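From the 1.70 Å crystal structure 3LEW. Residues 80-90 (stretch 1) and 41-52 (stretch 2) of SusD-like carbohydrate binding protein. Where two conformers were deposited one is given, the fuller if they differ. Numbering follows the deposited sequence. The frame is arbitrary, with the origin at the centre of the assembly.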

ATOM      1  N   GLY A  80      14.247   0.770  12.143  1.00 17.04           N
ATOM      2  CA  GLY A  80      15.188   1.080  11.061  1.00 16.66           C
ATOM      3  C   GLY A  80      14.762   2.254  10.179  1.00 16.34           C
ATOM      4  O   GLY A  80      13.828   3.015  10.507  1.00 15.07           O
ATOM      5  N   GLY A  81      15.429   2.386   9.035  1.00 16.42           N
ATOM      6  CA  GLY A  81      15.240   3.564   8.182  1.00 16.01           C
ATOM      7  C   GLY A  81      13.833   3.706   7.582  1.00 14.33           C
ATOM      8  O   GLY A  81      13.387   4.837   7.332  1.00 16.41           O
ATOM      9  N   THR A  82      13.160   2.580   7.308  1.00 14.38           N
ATOM     10  CA  THR A  82      11.800   2.570   6.760  1.00 14.68           C
ATOM     11  C   THR A  82      10.836   3.164   7.801  1.00 14.81           C
ATOM     12  O   THR A  82      10.040   4.073   7.493  1.00 14.62           O
ATOM     13  CB  THR A  82      11.327   1.202   6.309  1.00 15.08           C
ATOM     14  OG1 THR A  82      12.377   0.542   5.583  1.00 13.92           O
ATOM     15  CG2 THR A  82      10.099   1.336   5.417  1.00 15.23           C
ATOM     16  N   ASN A  83      11.002   2.711   9.042  1.00 13.95           N
ATOM     17  CA  ASN A  83      10.209   3.239  10.143  1.00 13.62           C
ATOM     18  C   ASN A  83      10.427   4.714  10.346  1.00 12.97           C
ATOM     19  O   ASN A  83       9.470   5.468  10.537  1.00 14.40           O
ATOM     20  CB  ASN A  83      10.480   2.424  11.392  1.00 13.64           C
ATOM     21  CG  ASN A  83       9.460   2.655  12.476  1.00 13.70           C
ATOM     22  OD1 ASN A  83       8.298   2.195  12.395  1.00 13.77           O
ATOM     23  ND2 ASN A  83       9.863   3.412  13.482  1.00 15.97           N
ATOM     24  N   THR A  84      11.671   5.157  10.319  1.00 12.56           N
ATOM     25  CA  THR A  84      11.986   6.561  10.410  1.00 13.67           C
ATOM     26  C   THR A  84      11.384   7.387   9.286  1.00 13.50           C
ATOM     27  O   THR A  84      10.764   8.426   9.537  1.00 13.32           O
ATOM     28  CB  THR A  84      13.542   6.755  10.491  1.00 14.00           C
ATOM     29  OG1 THR A  84      13.995   6.172  11.720  1.00 16.32           O
ATOM     30  CG2 THR A  84      13.981   8.220  10.434  1.00 17.04           C
ATOM     31  N   LEU A  85      11.545   6.935   8.042  1.00 12.65           N
ATOM     32  CA  LEU A  85      11.027   7.692   6.934  1.00 13.64           C
ATOM     33  C   LEU A  85       9.507   7.826   6.987  1.00 12.99           C
ATOM     34  O   LEU A  85       8.960   8.884   6.637  1.00 14.40           O
ATOM     35  CB  LEU A  85      11.396   7.001   5.620  1.00 13.49           C
ATOM     36  CG  LEU A  85      10.983   7.765   4.363  1.00 13.80           C
ATOM     37  CD1 LEU A  85      11.630   9.197   4.284  1.00 14.43           C
ATOM     38  CD2 LEU A  85      11.323   6.942   3.101  1.00 17.38           C
ATOM     39  N   SER A  86       8.835   6.792   7.476  1.00 13.14           N
ATOM     40  CA  SER A  86       7.381   6.819   7.585  1.00 13.64           C
ATOM     41  C   SER A  86       6.918   8.017   8.407  1.00 14.86           C
ATOM     42  O   SER A  86       6.044   8.822   7.999  1.00 14.80           O
ATOM     43  CB  SER A  86       6.880   5.509   8.187  1.00 14.77           C
ATOM     44  OG  SER A  86       5.477   5.519   8.366  1.00 13.77           O
ATOM     45  N   TRP A  87       7.528   8.133   9.577  1.00 14.58           N
ATOM     46  CA  TRP A  87       7.175   9.211  10.514  1.00 14.85           C
ATOM     47  C   TRP A  87       7.454  10.597   9.916  1.00 15.57           C
ATOM     48  O   TRP A  87       6.636  11.527  10.007  1.00 17.34           O
ATOM     49  CB  TRP A  87       7.973   9.046  11.805  1.00 15.05           C
ATOM     50  CG  TRP A  87       7.392   9.826  12.981  1.00 15.30           C
ATOM     51  CD1 TRP A  87       7.896  10.948  13.515  1.00 18.54           C
ATOM     52  CD2 TRP A  87       6.223   9.505  13.742  1.00 12.29           C
ATOM     53  NE1 TRP A  87       7.119  11.386  14.584  1.00 16.96           N
ATOM     54  CE2 TRP A  87       6.074  10.515  14.737  1.00 16.11           C
ATOM     55  CE3 TRP A  87       5.272   8.489  13.674  1.00 13.46           C
ATOM     56  CZ2 TRP A  87       5.030  10.495  15.673  1.00 14.71           C
ATOM     57  CZ3 TRP A  87       4.233   8.462  14.611  1.00 14.81           C
ATOM     58  CH2 TRP A  87       4.102   9.497  15.576  1.00 12.15           C
ATOM     59  N   LEU A  88       8.642  10.751   9.332  1.00 15.82           N
ATOM     60  CA  LEU A  88       9.052  12.029   8.770  0.50 15.66           C
ATOM     61  C   LEU A  88       8.164  12.449   7.602  1.00 15.65           C
ATOM     62  O   LEU A  88       7.740  13.600   7.530  1.00 14.45           O
ATOM     63  CB  LEU A  88      10.526  11.957   8.357  0.50 16.32           C
ATOM     64  CG  LEU A  88      11.159  13.006   7.434  0.50 17.77           C
ATOM     65  CD1 LEU A  88      12.624  12.672   7.259  0.50 18.12           C
ATOM     66  CD2 LEU A  88      10.526  13.015   6.081  0.50 22.13           C
ATOM     67  N   LEU A  89       7.903  11.528   6.683  1.00 15.73           N
ATOM     68  CA  LEU A  89       7.099  11.856   5.514  1.00 15.96           C
ATOM     69  C   LEU A  89       5.679  12.201   5.951  1.00 16.32           C
ATOM     70  O   LEU A  89       5.135  13.219   5.485  1.00 16.36           O
ATOM     71  CB  LEU A  89       7.053  10.749   4.470  1.00 14.89           C
ATOM     72  CG  LEU A  89       8.360  10.385   3.762  1.00 16.86           C
ATOM     73  CD1 LEU A  89       8.109   9.222   2.780  1.00 17.43           C
ATOM     74  CD2 LEU A  89       9.053  11.636   3.098  1.00 16.09           C
ATOM     75  N   ALA A  90       5.084  11.381   6.827  1.00 15.23           N
ATOM     76  CA  ALA A  90       3.716  11.621   7.263  1.00 14.96           C
ATOM     77  C   ALA A  90       3.580  13.035   7.856  1.00 13.60           C
ATOM     78  O   ALA A  90       2.714  13.816   7.462  1.00 14.29           O
ATOM     79  CB  ALA A  90       3.247  10.549   8.292  1.00 13.70           C
TER
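Stretch 2, residues 41-52: ANPGYGAMLRAN

Where two helices cross obliquely, side-chain rotamers decide which atoms meet, and this pair from a SusD-like carbohydrate binding protein is an example. After Ala41 the loop of stretch 2 is extended at Asn42 (phi/psi -130/85°) and Pro43, and turns at Gly44, whose positive phi of 66° favours glycine. It then enters a helix that includes residues 46-52. This helix runs at 135° to helix 81-90, nearer antiparallel than parallel, and the axes approach to 9.7 Å.

The loop meets the first turn of helix 81-90, where the CA atoms of Thr82 and Asn42 lie 6.1 Å apart. Asn42 adopts chi1 m, which carries its amide to Thr82; the hydroxyl OG1 of Thr82 donates a short 2.6 Å hydrogen bond to OD1 of Asn42. The m rotamer of Thr82 thus sends OG1 to the loop, while its CG2 faces the second helix, 4.1 Å from CB of Ala51 and 3.9 Å from O of Ala47. One water closes the polar corner, accepting from ND2 of Asn42 at 3.0 Å and donating to OG1 of Thr82 at 3.2 Å.

One turn further, Leu85 points toward stretch 2. Its t,p conformation places CD2 3.6 Å from O of Asn42 and 3.7 Å from O of Gly44, against the inside of the bend. Leu89, by contrast, is m,t, and its CD1 reaches the backbone at the turn, 3.6 Å from N of Tyr45.

Selenomethionine Met48 leaves its CA sideways, yet its end comes nearer: with chi1 m, chi2 between wells at 93° and chi3 p, the chain bends so that its end lies against Ser86 and Leu89. SE lies 3.8 Å from CA of Ser86, and CE makes an apolar contact with CD1 of Leu89 at 4.2 Å.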

ATOM      1  N   ALA A  41      17.662   2.229   0.113  1.00 14.59           N
ATOM      2  CA  ALA A  41      16.740   1.182   0.588  1.00 14.50           C
ATOM      3  C   ALA A  41      15.304   1.668   0.725  1.00 14.78           C
ATOM      4  O   ALA A  41      14.398   0.864   0.797  1.00 14.56           O
ATOM      5  CB  ALA A  41      17.237   0.593   1.973  1.00 14.92           C
ATOM      6  N   ASN A  42      15.105   2.993   0.829  1.00 14.46           N
ATOM      7  CA  ASN A  42      13.778   3.565   1.075  1.00 13.68           C
ATOM      8  C   ASN A  42      13.410   4.694   0.118  1.00 14.92           C
ATOM      9  O   ASN A  42      13.571   5.883   0.456  1.00 14.68           O
ATOM     10  CB  ASN A  42      13.722   4.099   2.514  1.00 14.49           C
ATOM     11  CG  ASN A  42      13.893   2.962   3.530  1.00 14.75           C
ATOM     12  OD1 ASN A  42      12.997   2.134   3.646  1.00 16.12           O
ATOM     13  ND2 ASN A  42      15.030   2.924   4.240  1.00 15.15           N
ATOM     14  N   PRO A  43      12.875   4.346  -1.041  1.00 14.04           N
ATOM     15  CA  PRO A  43      12.576   5.414  -2.046  1.00 14.06           C
ATOM     16  C   PRO A  43      11.210   6.029  -1.864  1.00 15.18           C
ATOM     17  O   PRO A  43      10.244   5.602  -2.475  1.00 17.16           O
ATOM     18  CB  PRO A  43      12.740   4.663  -3.403  1.00 15.10           C
ATOM     19  CG  PRO A  43      13.397   3.338  -3.038  1.00 14.78           C
ATOM     20  CD  PRO A  43      12.942   3.016  -1.662  1.00 14.19           C
ATOM     21  N   GLY A  44      11.082   6.999  -0.954  1.00 13.84           N
ATOM     22  CA  GLY A  44       9.791   7.634  -0.710  1.00 14.83           C
ATOM     23  C   GLY A  44       8.707   6.771  -0.105  1.00 14.74           C
ATOM     24  O   GLY A  44       8.996   5.692   0.480  1.00 13.95           O
ATOM     25  N   TYR A  45       7.458   7.229  -0.203  1.00 14.42           N
ATOM     26  CA  TYR A  45       6.326   6.520   0.391  1.00 15.21           C
ATOM     27  C   TYR A  45       6.175   5.061  -0.050  1.00 14.36           C
ATOM     28  O   TYR A  45       5.684   4.193   0.720  1.00 15.60           O
ATOM     29  CB  TYR A  45       5.024   7.262   0.119  1.00 16.15           C
ATOM     30  CG  TYR A  45       3.787   6.589   0.665  1.00 17.25           C
ATOM     31  CD1 TYR A  45       3.451   6.720   1.998  1.00 20.74           C
ATOM     32  CD2 TYR A  45       2.929   5.881  -0.155  1.00 20.40           C
ATOM     33  CE1 TYR A  45       2.303   6.128   2.498  1.00 23.66           C
ATOM     34  CE2 TYR A  45       1.812   5.295   0.336  1.00 20.91           C
ATOM     35  CZ  TYR A  45       1.494   5.417   1.652  1.00 22.21           C
ATOM     36  OH  TYR A  45       0.355   4.858   2.189  1.00 26.27           O
ATOM     37  N   GLY A  46       6.530   4.784  -1.305  1.00 14.30           N
ATOM     38  CA  GLY A  46       6.544   3.411  -1.767  1.00 14.85           C
ATOM     39  C   GLY A  46       7.378   2.439  -0.964  1.00 14.67           C
ATOM     40  O   GLY A  46       7.090   1.238  -0.965  1.00 15.74           O
ATOM     41  N   ALA A  47       8.439   2.904  -0.308  1.00 15.52           N
ATOM     42  CA  ALA A  47       9.148   2.075   0.642  1.00 15.61           C
ATOM     43  C   ALA A  47       8.253   1.439   1.702  1.00 15.82           C
ATOM     44  O   ALA A  47       8.477   0.270   2.086  1.00 14.44           O
ATOM     45  CB  ALA A  47      10.351   2.837   1.302  1.00 14.88           C
HETATM   46  N   MSE A  48       7.281   2.181   2.235  1.00 16.89           N
HETATM   47  CA  MSE A  48       6.358   1.569   3.181  1.00 17.39           C
HETATM   48  C   MSE A  48       5.453   0.512   2.512  1.00 16.51           C
HETATM   49  O   MSE A  48       5.217  -0.551   3.087  1.00 15.08           O
HETATM   50  CB  MSE A  48       5.537   2.640   3.891  1.00 17.19           C
HETATM   51  CG  MSE A  48       6.373   3.402   4.967  1.00 18.42           C
HETATM   52 SE   MSE A  48       7.168   4.993   4.243  0.75 18.84          SE
HETATM   53  CE  MSE A  48       5.759   6.019   4.168  1.00 20.20           C
ATOM     54  N   LEU A  49       5.030   0.760   1.272  1.00 14.44           N
ATOM     55  CA  LEU A  49       4.219  -0.231   0.534  1.00 14.20           C
ATOM     56  C   LEU A  49       5.029  -1.512   0.348  1.00 13.99           C
ATOM     57  O   LEU A  49       4.530  -2.640   0.509  1.00 15.37           O
ATOM     58  CB  LEU A  49       3.814   0.328  -0.818  1.00 14.31           C
ATOM     59  CG  LEU A  49       2.954   1.605  -0.740  1.00 14.97           C
ATOM     60  CD1 LEU A  49       2.554   1.990  -2.173  1.00 16.31           C
ATOM     61  CD2 LEU A  49       1.687   1.435   0.101  1.00 16.61           C
ATOM     62  N   ARG A  50       6.334  -1.354   0.048  1.00 13.35           N
ATOM     63  CA  ARG A  50       7.184  -2.521  -0.122  1.00 13.07           C
ATOM     64  C   ARG A  50       7.386  -3.271   1.200  1.00 12.59           C
ATOM     65  O   ARG A  50       7.278  -4.508   1.243  1.00 13.73           O
ATOM     66  CB  ARG A  50       8.555  -2.124  -0.770  1.00 14.02           C
ATOM     67  CG  ARG A  50       8.640  -2.244  -2.295  1.00 13.22           C
ATOM     68  CD  ARG A  50       7.799  -1.221  -3.081  1.00 13.00           C
ATOM     69  NE  ARG A  50       6.393  -1.637  -3.202  1.00 13.93           N
ATOM     70  CZ  ARG A  50       5.441  -0.911  -3.768  1.00 18.45           C
ATOM     71  NH1 ARG A  50       5.675   0.337  -4.214  1.00 18.70           N
ATOM     72  NH2 ARG A  50       4.218  -1.420  -3.884  1.00 17.34           N
ATOM     73  N   ALA A  51       7.656  -2.544   2.281  1.00 12.96           N
ATOM     74  CA  ALA A  51       7.741  -3.135   3.607  1.00 12.66           C
ATOM     75  C   ALA A  51       6.493  -3.940   3.919  1.00 12.94           C
ATOM     76  O   ALA A  51       6.589  -5.070   4.418  1.00 14.56           O
ATOM     77  CB  ALA A  51       7.974  -2.041   4.708  1.00 12.09           C
ATOM     78  N   ASN A  52       5.337  -3.364   3.607  1.00 13.21           N
ATOM     79  CA  ASN A  52       4.050  -3.979   3.889  1.00 15.16           C
ATOM     80  C   ASN A  52       3.878  -5.352   3.252  1.00 15.62           C
ATOM     81  O   ASN A  52       3.291  -6.232   3.846  1.00 17.54           O
ATOM     82  CB  ASN A  52       2.866  -3.082   3.500  1.00 15.16           C
ATOM     83  CG  ASN A  52       2.771  -1.801   4.370  1.00 17.62           C
ATOM     84  OD1 ASN A  52       3.511  -1.661   5.376  1.00 15.87           O
ATOM     85  ND2 ASN A  52       1.968  -0.822   3.905  1.00 17.08           N
TER
HETATM   86  O   HOH W   1      15.535   0.120   5.316  1.00 18.58           O